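Local atomic coordinates of hypothetical UPF0131 protein PH0828 (Pyrococcus horikoshii, PDB entry 1V30), a protein that is of unknown function but probably acts as a gamma-glutamylcyclotransferase, an acyltransferase of the AIG2-like family. Residues R9-G14 with V59-V64; D35-Y40 with V86-G91; T79-V84 with W96-K101. All coordinates share one frame; numbering follows the deposited sequence.

Interaction 1 (R9-G14 with V59-V64); sequences RIAVYG and VEVYEV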
loop_
_atom_site.group_PDB
_atom_site.type_symbol
_atom_site.label_atom_id
_atom_site.label_comp_id
_atom_site.label_asym_id
_atom_site.label_seq_id
_atom_site.Cartn_x
_atom_site.Cartn_y
_atom_site.Cartn_z
ATOM N N ARG A 9 -9.439 -9.831 -1.222
ATOM C CA ARG A 9 -9.504 -8.381 -1.345
ATOM C C ARG A 9 -8.290 -7.796 -0.627
ATOM O O ARG A 9 -8.046 -8.116 0.538
ATOM C CB ARG A 9 -10.795 -7.857 -0.707
ATOM C CG ARG A 9 -11.077 -6.387 -0.971
ATOM C CD ARG A 9 -12.432 -5.969 -0.406
ATOM N NE ARG A 9 -13.533 -6.716 -1.008
ATOM C CZ ARG A 9 -14.373 -7.497 -0.333
ATOM N NH1 ARG A 9 -14.253 -7.642 0.981
ATOM N NH2 ARG A 9 -15.335 -8.141 -0.978
ATOM N N ILE A 10 -7.523 -6.957 -1.322
ATOM C CA ILE A 10 -6.345 -6.338 -0.720
ATOM C C ILE A 10 -6.384 -4.818 -0.847
ATOM O O ILE A 10 -7.012 -4.278 -1.765
ATOM C CB ILE A 10 -5.025 -6.854 -1.361
ATOM C CG1 ILE A 10 -4.955 -6.452 -2.836
ATOM C CG2 ILE A 10 -4.934 -8.375 -1.221
ATOM C CD1 ILE A 10 -3.661 -6.854 -3.518
ATOM N N ALA A 11 -5.718 -4.138 0.082
ATOM C CA ALA A 11 -5.646 -2.681 0.098
ATOM C C ALA A 11 -4.165 -2.330 0.095
ATOM O O ALA A 11 -3.444 -2.615 1.060
ATOM C CB ALA A 11 -6.317 -2.136 1.347
ATOM N N VAL A 12 -3.709 -1.720 -0.997
ATOM C CA VAL A 12 -2.303 -1.366 -1.134
ATOM C C VAL A 12 -2.070 0.139 -1.122
ATOM O O VAL A 12 -2.794 0.908 -1.765
ATOM C CB VAL A 12 -1.701 -2.011 -2.410
ATOM C CG1 VAL A 12 -1.793 -3.533 -2.296
ATOM C CG2 VAL A 12 -2.437 -1.530 -3.663
ATOM N N TYR A 13 -1.058 0.553 -0.368
ATOM C CA TYR A 13 -0.725 1.962 -0.201
ATOM C C TYR A 13 0.609 2.365 -0.803
ATOM O O TYR A 13 0.900 3.556 -0.905
ATOM C CB TYR A 13 -0.674 2.291 1.291
ATOM C CG TYR A 13 0.309 1.417 2.055
ATOM C CD1 TYR A 13 -0.105 0.227 2.659
ATOM C CD2 TYR A 13 1.659 1.770 2.158
ATOM C CE1 TYR A 13 0.807 -0.586 3.356
ATOM C CE2 TYR A 13 2.574 0.963 2.848
ATOM C CZ TYR A 13 2.140 -0.207 3.446
ATOM O OH TYR A 13 3.039 -0.961 4.169
ATOM N N GLY A 14 1.417 1.392 -1.200
ATOM C CA GLY A 14 2.728 1.737 -1.710
ATOM C C GLY A 14 3.223 1.064 -2.964
ATOM O O GLY A 14 2.753 1.346 -4.065
ATOM N N VAL A 59 -5.292 4.141 -0.014
ATOM C CA VAL A 59 -5.052 2.829 -0.588
ATOM C C VAL A 59 -5.853 2.631 -1.861
ATOM O O VAL A 59 -6.823 3.347 -2.129
ATOM C CB VAL A 59 -5.469 1.682 0.378
ATOM C CG1 VAL A 59 -4.606 1.699 1.621
ATOM C CG2 VAL A 59 -6.956 1.807 0.733
ATOM N N GLU A 60 -5.409 1.662 -2.651
ATOM C CA GLU A 60 -6.097 1.241 -3.860
ATOM C C GLU A 60 -6.567 -0.150 -3.460
ATOM O O GLU A 60 -5.773 -0.956 -2.965
ATOM C CB GLU A 60 -5.132 1.146 -5.038
ATOM C CG GLU A 60 -4.797 2.483 -5.664
ATOM C CD GLU A 60 -3.661 2.399 -6.663
ATOM O OE1 GLU A 60 -3.429 1.315 -7.235
ATOM O OE2 GLU A 60 -3.007 3.436 -6.880
ATOM N N VAL A 61 -7.851 -0.433 -3.648
ATOM C CA VAL A 61 -8.392 -1.733 -3.273
ATOM C C VAL A 61 -8.612 -2.613 -4.498
ATOM O O VAL A 61 -9.220 -2.185 -5.486
ATOM C CB VAL A 61 -9.720 -1.573 -2.506
ATOM C CG1 VAL A 61 -10.201 -2.931 -2.005
ATOM C CG2 VAL A 61 -9.529 -0.619 -1.339
ATOM N N TYR A 62 -8.111 -3.843 -4.422
ATOM C CA TYR A 62 -8.221 -4.800 -5.516
ATOM C C TYR A 62 -8.766 -6.144 -5.073
ATOM O O TYR A 62 -8.695 -6.508 -3.895
ATOM C CB TYR A 62 -6.854 -5.081 -6.146
ATOM C CG TYR A 62 -6.184 -3.913 -6.814
ATOM C CD1 TYR A 62 -5.499 -2.957 -6.068
ATOM C CD2 TYR A 62 -6.242 -3.758 -8.197
ATOM C CE1 TYR A 62 -4.886 -1.873 -6.682
ATOM C CE2 TYR A 62 -5.636 -2.679 -8.822
ATOM C CZ TYR A 62 -4.960 -1.741 -8.060
ATOM O OH TYR A 62 -4.369 -0.662 -8.670
ATOM N N GLU A 63 -9.306 -6.878 -6.038
ATOM C CA GLU A 63 -9.789 -8.231 -5.812
ATOM C C GLU A 63 -8.794 -9.052 -6.620
ATOM O O GLU A 63 -8.624 -8.815 -7.818
ATOM C CB GLU A 63 -11.195 -8.445 -6.385
ATOM C CG GLU A 63 -12.313 -7.696 -5.684
ATOM C CD GLU A 63 -13.686 -8.197 -6.108
ATOM O OE1 GLU A 63 -14.694 -7.538 -5.781
ATOM O OE2 GLU A 63 -13.756 -9.255 -6.765
ATOM N N VAL A 64 -8.118 -9.996 -5.971
ATOM C CA VAL A 64 -7.139 -10.837 -6.650
ATOM C C VAL A 64 -7.463 -12.303 -6.386
ATOM O O VAL A 64 -8.057 -12.628 -5.360
ATOM C CB VAL A 64 -5.703 -10.554 -6.141
ATOM C CG1 VAL A 64 -5.377 -9.081 -6.297
ATOM C CG2 VAL A 64 -5.566 -10.976 -4.684
#
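The aromatic ring of Y62 meets V12 obliquely, the valine methyl CG2 lying 3.9 Å from the ring atom CE1 while the two side chains cross at about a right angle. At the edge of the same ring, in its plane, sits E60 OE1, which accepts a short bond from Y62 OH (2.6 Å). The carboxylate takes this hydroxyl on its anti side, 26° out of the carboxylate plane. E60 OE1 takes a second bond from the backbone N of K18, and E60 OE2 forms a salt bridge with R17; F31 of strand 30-37 packs against the Y62 ring.

These side chains hang from the antiparallel pairing of strands 8-12 and 56-64, the latter being the middle strand of a three-stranded sheet with 30-37 on its far side. I10 with Y62 and V12 with E60 are hydrogen-bonded pairs, each closed by two backbone bonds, as in I10 N to Y62 O at 2.9 Å. Between them, CA-H...O contacts such as that from V61 CA to I10 O (3.3 Å) fill out the ladder.

On the sheet face shared with Y62, I10 CD1 reaches V64 CG1 at 4.0 Å. R9, A11 and V61 line the other face. R9 CG, anti to its backbone N (chi1 -171°), comes against V61 CG1 at 3.7 Å, and A11 CB also packs on V59 CB at 4.0 Å. Just past the strand, Y13 and G14 belong to a probable substrate-binding loop, and Y13 N donates to an oxygen of a bound cyclohexylaminoethane sulfonate, probably from the crystallisation liquor.

Interaction 2 (D35-Y40 with V86-G91); sequences DWIEGY and VSTKFG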
loop_
_atom_site.group_PDB
_atom_site.type_symbol
_atom_site.label_atom_id
_atom_site.label_comp_id
_atom_site.label_asym_id
_atom_site.label_seq_id
_atom_site.Cartn_x
_atom_site.Cartn_y
_atom_site.Cartn_z
ATOM N N ASP A 35 -9.549 4.209 -1.439
ATOM C CA ASP A 35 -10.224 4.457 -0.180
ATOM C C ASP A 35 -9.190 4.985 0.803
ATOM O O ASP A 35 -8.005 5.087 0.473
ATOM C CB ASP A 35 -10.850 3.158 0.335
ATOM C CG ASP A 35 -11.864 3.387 1.443
ATOM O OD1 ASP A 35 -12.262 4.549 1.681
ATOM O OD2 ASP A 35 -12.276 2.387 2.070
ATOM N N TRP A 36 -9.645 5.344 1.997
ATOM C CA TRP A 36 -8.758 5.839 3.037
ATOM C C TRP A 36 -8.917 4.971 4.277
ATOM O O TRP A 36 -10.037 4.694 4.714
ATOM C CB TRP A 36 -9.077 7.294 3.393
ATOM C CG TRP A 36 -8.748 8.283 2.317
ATOM C CD1 TRP A 36 -9.554 8.677 1.292
ATOM C CD2 TRP A 36 -7.517 9.005 2.162
ATOM N NE1 TRP A 36 -8.907 9.605 0.509
ATOM C CE2 TRP A 36 -7.654 9.823 1.021
ATOM C CE3 TRP A 36 -6.313 9.040 2.881
ATOM C CZ2 TRP A 36 -6.630 10.671 0.576
ATOM C CZ3 TRP A 36 -5.294 9.881 2.439
ATOM C CH2 TRP A 36 -5.461 10.686 1.296
ATOM N N ILE A 37 -7.794 4.531 4.830
ATOM C CA ILE A 37 -7.809 3.700 6.025
ATOM C C ILE A 37 -7.435 4.567 7.221
ATOM O O ILE A 37 -6.366 5.177 7.253
ATOM C CB ILE A 37 -6.795 2.536 5.915
ATOM C CG1 ILE A 37 -6.968 1.808 4.575
ATOM C CG2 ILE A 37 -6.992 1.563 7.074
ATOM C CD1 ILE A 37 -8.349 1.221 4.352
ATOM N N GLU A 38 -8.327 4.634 8.203
ATOM C CA GLU A 38 -8.078 5.424 9.399
ATOM C C GLU A 38 -7.166 4.659 10.351
ATOM O O GLU A 38 -7.193 3.431 10.390
ATOM C CB GLU A 38 -9.404 5.746 10.101
ATOM C CG GLU A 38 -10.265 6.762 9.368
ATOM C CD GLU A 38 -9.698 8.169 9.442
ATOM O OE1 GLU A 38 -10.181 9.049 8.699
ATOM O OE2 GLU A 38 -8.774 8.399 10.252
ATOM N N GLY A 39 -6.348 5.387 11.105
ATOM C CA GLY A 39 -5.464 4.750 12.064
ATOM C C GLY A 39 -4.105 4.313 11.551
ATOM O O GLY A 39 -3.448 3.476 12.170
ATOM N N TYR A 40 -3.675 4.871 10.423
ATOM C CA TYR A 40 -2.376 4.522 9.860
ATOM C C TYR A 40 -1.584 5.735 9.398
ATOM O O TYR A 40 -2.149 6.728 8.942
ATOM C CB TYR A 40 -2.528 3.559 8.677
ATOM C CG TYR A 40 -2.645 2.104 9.068
ATOM C CD1 TYR A 40 -3.887 1.525 9.326
ATOM C CD2 TYR A 40 -1.507 1.313 9.207
ATOM C CE1 TYR A 40 -3.989 0.187 9.716
ATOM C CE2 TYR A 40 -1.597 -0.020 9.596
ATOM C CZ TYR A 40 -2.838 -0.576 9.849
ATOM O OH TYR A 40 -2.916 -1.890 10.246
ATOM N N VAL A 86 -8.069 -4.783 7.353
ATOM C CA VAL A 86 -8.560 -3.425 7.508
ATOM C C VAL A 86 -9.936 -3.300 6.875
ATOM O O VAL A 86 -10.303 -4.067 5.983
ATOM C CB VAL A 86 -7.618 -2.383 6.839
ATOM C CG1 VAL A 86 -6.251 -2.420 7.497
ATOM C CG2 VAL A 86 -7.493 -2.656 5.351
ATOM N N SER A 87 -10.710 -2.335 7.349
ATOM C CA SER A 87 -12.034 -2.115 6.791
ATOM C C SER A 87 -11.922 -1.131 5.631
ATOM O O SER A 87 -11.139 -0.185 5.691
ATOM C CB SER A 87 -12.972 -1.532 7.851
ATOM O OG SER A 87 -13.217 -2.460 8.892
ATOM N N THR A 88 -12.673 -1.379 4.565
ATOM C CA THR A 88 -12.701 -0.475 3.418
ATOM C C THR A 88 -14.166 -0.358 3.034
ATOM O O THR A 88 -14.989 -1.170 3.464
ATOM C CB THR A 88 -11.927 -1.012 2.193
ATOM O OG1 THR A 88 -12.744 -1.935 1.463
ATOM C CG2 THR A 88 -10.640 -1.690 2.629
ATOM N N LYS A 89 -14.500 0.638 2.223
ATOM C CA LYS A 89 -15.888 0.811 1.820
ATOM C C LYS A 89 -16.356 -0.288 0.874
ATOM O O LYS A 89 -17.532 -0.346 0.514
ATOM C CB LYS A 89 -16.088 2.186 1.183
ATOM C CG LYS A 89 -15.239 2.458 -0.031
ATOM C CD LYS A 89 -15.388 3.915 -0.422
ATOM C CE LYS A 89 -14.538 4.264 -1.616
ATOM N NZ LYS A 89 -14.624 5.721 -1.885
ATOM N N PHE A 90 -15.436 -1.163 0.479
ATOM C CA PHE A 90 -15.772 -2.275 -0.403
ATOM C C PHE A 90 -15.795 -3.569 0.399
ATOM O O PHE A 90 -16.031 -4.641 -0.154
ATOM C CB PHE A 90 -14.745 -2.421 -1.527
ATOM C CG PHE A 90 -14.486 -1.156 -2.281
ATOM C CD1 PHE A 90 -13.347 -0.400 -2.022
ATOM C CD2 PHE A 90 -15.381 -0.714 -3.247
ATOM C CE1 PHE A 90 -13.103 0.781 -2.717
ATOM C CE2 PHE A 90 -15.147 0.466 -3.947
ATOM C CZ PHE A 90 -14.005 1.215 -3.680
ATOM N N GLY A 91 -15.547 -3.457 1.700
ATOM C CA GLY A 91 -15.520 -4.626 2.563
ATOM C C GLY A 91 -14.134 -4.844 3.146
ATOM O O GLY A 91 -13.190 -4.125 2.815
HETATM O O HOH W 1 -11.697 2.370 5.766
#
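D35 receives the backbone N-H of K89 on its carboxylate, the one direct hydrogen bond between the two segments (D35 OD2 to K89 N, 2.8 Å). The bond is moderately bent, with an angle of 154° at the hydrogen, and the donor stands above the carboxylate plane, 38° out of it. With D35 CG anti to the backbone N (chi1 -165°), the acid is directed toward the loop, and its other oxygen OD1 takes a weak bond from W36 N. A water adds a second polar link, donating to W36 O and, at 2.6 Å, to S87 O.

Within the loop, T88 to G91 form a type I beta turn, and T88 OG1 adds an ST turn by accepting from F90 N at 3.0 Å; the same hydroxyl donates to G91 O. This turn lies in the connection of the hairpin 81-86/93-98, and it leans on D35 and I37 of strand 30-37, just before the chain turns a corner at E38 and G39 and passes into another sheet.

Charge plays a looser part. K89 and D35 slide past each other in opposite directions, the methylene CG of K89 lying 3.6 Å from D35 OD2, whereas K89 NZ stays beyond salt-bridge distance of OD1.

The apolar contacts gather on I37 and V86, whose side chains cross at about a right angle, I37 CG2 to V86 CB at 4.0 Å. V86 CG1 meets Y40 CE1 obliquely at 4.1 Å, and K89 CG rests over one face of the F90 ring, toward its rim. Apart from these, I37 CD1 makes a methyl-to-carbonyl contact with S87 O (3.4 Å).

Interaction 3 (T79-V84 with W96-K101); sequences TGYRLV and WEWGSK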
loop_
_atom_site.group_PDB
_atom_site.type_symbol
_atom_site.label_atom_id
_atom_site.label_comp_id
_atom_site.label_asym_id
_atom_site.label_seq_id
_atom_site.Cartn_x
_atom_site.Cartn_y
_atom_site.Cartn_z
ATOM N N THR A 79 9.220 -9.473 3.398
ATOM C CA THR A 79 9.825 -9.958 4.641
ATOM C C THR A 79 9.522 -9.134 5.886
ATOM O O THR A 79 9.183 -9.682 6.938
ATOM C CB THR A 79 11.368 -10.044 4.509
ATOM O OG1 THR A 79 11.711 -11.022 3.526
ATOM C CG2 THR A 79 12.008 -10.414 5.842
ATOM N N GLY A 80 9.659 -7.821 5.772
ATOM C CA GLY A 80 9.433 -6.960 6.916
ATOM C C GLY A 80 8.000 -6.544 7.186
ATOM O O GLY A 80 7.743 -5.853 8.167
ATOM N N TYR A 81 7.072 -6.958 6.329
ATOM C CA TYR A 81 5.667 -6.606 6.501
ATOM C C TYR A 81 4.849 -7.811 6.959
ATOM O O TYR A 81 5.159 -8.946 6.614
ATOM C CB TYR A 81 5.071 -6.099 5.180
ATOM C CG TYR A 81 5.804 -4.948 4.521
ATOM C CD1 TYR A 81 6.939 -5.171 3.740
ATOM C CD2 TYR A 81 5.331 -3.640 4.640
ATOM C CE1 TYR A 81 7.583 -4.115 3.082
ATOM C CE2 TYR A 81 5.970 -2.578 3.990
ATOM C CZ TYR A 81 7.089 -2.824 3.212
ATOM O OH TYR A 81 7.696 -1.778 2.546
ATOM N N ARG A 82 3.807 -7.565 7.741
ATOM C CA ARG A 82 2.950 -8.653 8.178
ATOM C C ARG A 82 1.521 -8.335 7.753
ATOM O O ARG A 82 1.107 -7.176 7.717
ATOM C CB ARG A 82 3.077 -8.876 9.692
ATOM C CG ARG A 82 4.424 -9.492 10.073
ATOM C CD ARG A 82 4.605 -9.625 11.579
ATOM N NE ARG A 82 4.537 -8.329 12.243
ATOM C CZ ARG A 82 4.913 -8.105 13.499
ATOM N NH1 ARG A 82 5.394 -9.092 14.245
ATOM N NH2 ARG A 82 4.799 -6.891 14.014
ATOM N N LEU A 83 0.782 -9.382 7.421
ATOM C CA LEU A 83 -0.583 -9.269 6.934
ATOM C C LEU A 83 -1.592 -8.920 8.019
ATOM O O LEU A 83 -1.674 -9.594 9.041
ATOM C CB LEU A 83 -0.971 -10.595 6.275
ATOM C CG LEU A 83 -2.133 -10.622 5.288
ATOM C CD1 LEU A 83 -1.736 -9.878 4.018
ATOM C CD2 LEU A 83 -2.481 -12.066 4.962
ATOM N N VAL A 84 -2.357 -7.857 7.794
ATOM C CA VAL A 84 -3.386 -7.443 8.736
ATOM C C VAL A 84 -4.673 -7.212 7.958
ATOM O O VAL A 84 -4.665 -7.149 6.726
ATOM C CB VAL A 84 -3.013 -6.137 9.483
ATOM C CG1 VAL A 84 -1.734 -6.342 10.278
ATOM C CG2 VAL A 84 -2.853 -4.988 8.499
ATOM N N TRP A 96 -0.579 -5.051 3.988
ATOM C CA TRP A 96 0.739 -5.427 4.472
ATOM C C TRP A 96 1.285 -4.304 5.329
ATOM O O TRP A 96 1.739 -3.279 4.822
ATOM C CB TRP A 96 1.673 -5.707 3.298
ATOM C CG TRP A 96 1.426 -7.041 2.659
ATOM C CD1 TRP A 96 1.947 -8.244 3.047
ATOM C CD2 TRP A 96 0.584 -7.316 1.530
ATOM N NE1 TRP A 96 1.486 -9.247 2.227
ATOM C CE2 TRP A 96 0.646 -8.706 1.288
ATOM C CE3 TRP A 96 -0.219 -6.521 0.698
ATOM C CZ2 TRP A 96 -0.061 -9.319 0.249
ATOM C CZ3 TRP A 96 -0.922 -7.132 -0.336
ATOM C CH2 TRP A 96 -0.838 -8.516 -0.551
ATOM N N GLU A 97 1.225 -4.518 6.637
ATOM C CA GLU A 97 1.683 -3.553 7.622
ATOM C C GLU A 97 3.166 -3.726 7.934
ATOM O O GLU A 97 3.634 -4.841 8.163
ATOM C CB GLU A 97 0.856 -3.736 8.894
ATOM C CG GLU A 97 1.358 -3.001 10.115
ATOM C CD GLU A 97 0.507 -3.307 11.326
ATOM O OE1 GLU A 97 -0.656 -2.858 11.354
ATOM O OE2 GLU A 97 0.995 -4.015 12.234
ATOM N N TRP A 98 3.912 -2.625 7.940
ATOM C CA TRP A 98 5.334 -2.710 8.250
ATOM C C TRP A 98 5.437 -3.206 9.696
ATOM O O TRP A 98 4.792 -2.660 10.593
ATOM C CB TRP A 98 5.998 -1.343 8.076
ATOM C CG TRP A 98 7.457 -1.332 8.408
ATOM C CD1 TRP A 98 8.062 -0.583 9.371
ATOM C CD2 TRP A 98 8.499 -2.088 7.772
ATOM N NE1 TRP A 98 9.410 -0.820 9.378
ATOM C CE2 TRP A 98 9.711 -1.738 8.407
ATOM C CE3 TRP A 98 8.532 -3.021 6.725
ATOM C CZ2 TRP A 98 10.945 -2.290 8.033
ATOM C CZ3 TRP A 98 9.761 -3.570 6.352
ATOM C CH2 TRP A 98 10.949 -3.201 7.007
ATOM N N GLY A 99 6.252 -4.234 9.914
ATOM C CA GLY A 99 6.374 -4.821 11.241
ATOM C C GLY A 99 7.431 -4.319 12.207
ATOM O O GLY A 99 7.678 -4.955 13.236
ATOM N N SER A 100 8.056 -3.189 11.899
ATOM C CA SER A 100 9.078 -2.627 12.776
ATOM C C SER A 100 8.901 -1.120 12.840
ATOM O O SER A 100 7.907 -0.591 12.354
ATOM C CB SER A 100 10.473 -2.959 12.245
ATOM O OG SER A 100 10.692 -4.357 12.239
ATOM N N LYS A 101 9.858 -0.435 13.457
ATOM C CA LYS A 101 9.801 1.017 13.544
ATOM C C LYS A 101 9.869 1.527 12.111
ATOM O O LYS A 101 10.627 0.998 11.301
ATOM C CB LYS A 101 11.006 1.566 14.310
ATOM C CG LYS A 101 11.013 1.330 15.811
ATOM C CD LYS A 101 12.340 1.809 16.392
ATOM C CE LYS A 101 12.189 2.369 17.799
ATOM N NZ LYS A 101 11.638 1.378 18.762
HETATM O O HOH W 2 9.890 -5.447 9.934
HETATM O O HOH W 3 7.246 -5.880 15.870
HETATM O O HOH W 4 3.181 -4.613 13.980
#
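R82 and E97 face each other as a hydrogen-bonded pair of the beta hairpin made by strands 81-86 and 93-98, and both their backbone groups are satisfied: R82 N donates to E97 O at 2.8 Å, and E97 N returns a bond to R82 O. Past the strand ends, G99 N donates to G80 O (2.8 Å). G80 O accepts a second bond from a water that also touches S100 OG.

The side chains largely find their polar partners through water or in other parts of the chain. R82 NH2 reaches E97 OE2 through a water, which donates to OE2 at 2.9 Å but is held only weakly by the arginine; a second water links R82 NH2, again weakly, to G99 O. E97 OE1 accepts from Y40 OH and forms a salt bridge with K52, an environment likely to keep the acid charged. Y81 OH pairs with P48 O, W96 NE1 with N73, and W96 O accepts from Y13 OH of the probable substrate-binding loop.

The face that carries Y81, L83, W96 and W98 is mainly aromatic and aliphatic. W98, its CG anti to the backbone N (chi1 179°), makes a T-shaped stack on Y81, the planes at 70° and CE3 over the centre of the tyrosine ring. G80 O lies over one indole face of W98, toward the rim. L83 CD1 lies over the five-membered ring of W96 in a CH-pi contact, 3.7 Å from W96 NE1. W98 NE1 donates to K101 O at 2.9 Å; the acceptor lies in the indole plane, while the donor stands 61° out of the carbonyl plane.

Interaction 1 is the buried one, a regular strand pairing near the centre of the chain; interaction 2 is partly buried, and interaction 3 lies at the surface. The first two share a sheet: strand 56-64 pairs with 8-12 along one edge and, through V59 N and D35 O, with 30-37 along the other. Interactions 2 and 3 instead share the 81-98 hairpin, one using its connecting loop and the other its opposite end. Backbone ladders run through interactions 1 and 3; interaction 1 adds aliphatic packing and a buried tyrosine-glutamate bond, interaction 2 turns on a carboxylate, and water bridges occur in interactions 2 and 3. Y13 and Y40 reach from interactions 1 and 2 to interaction 3.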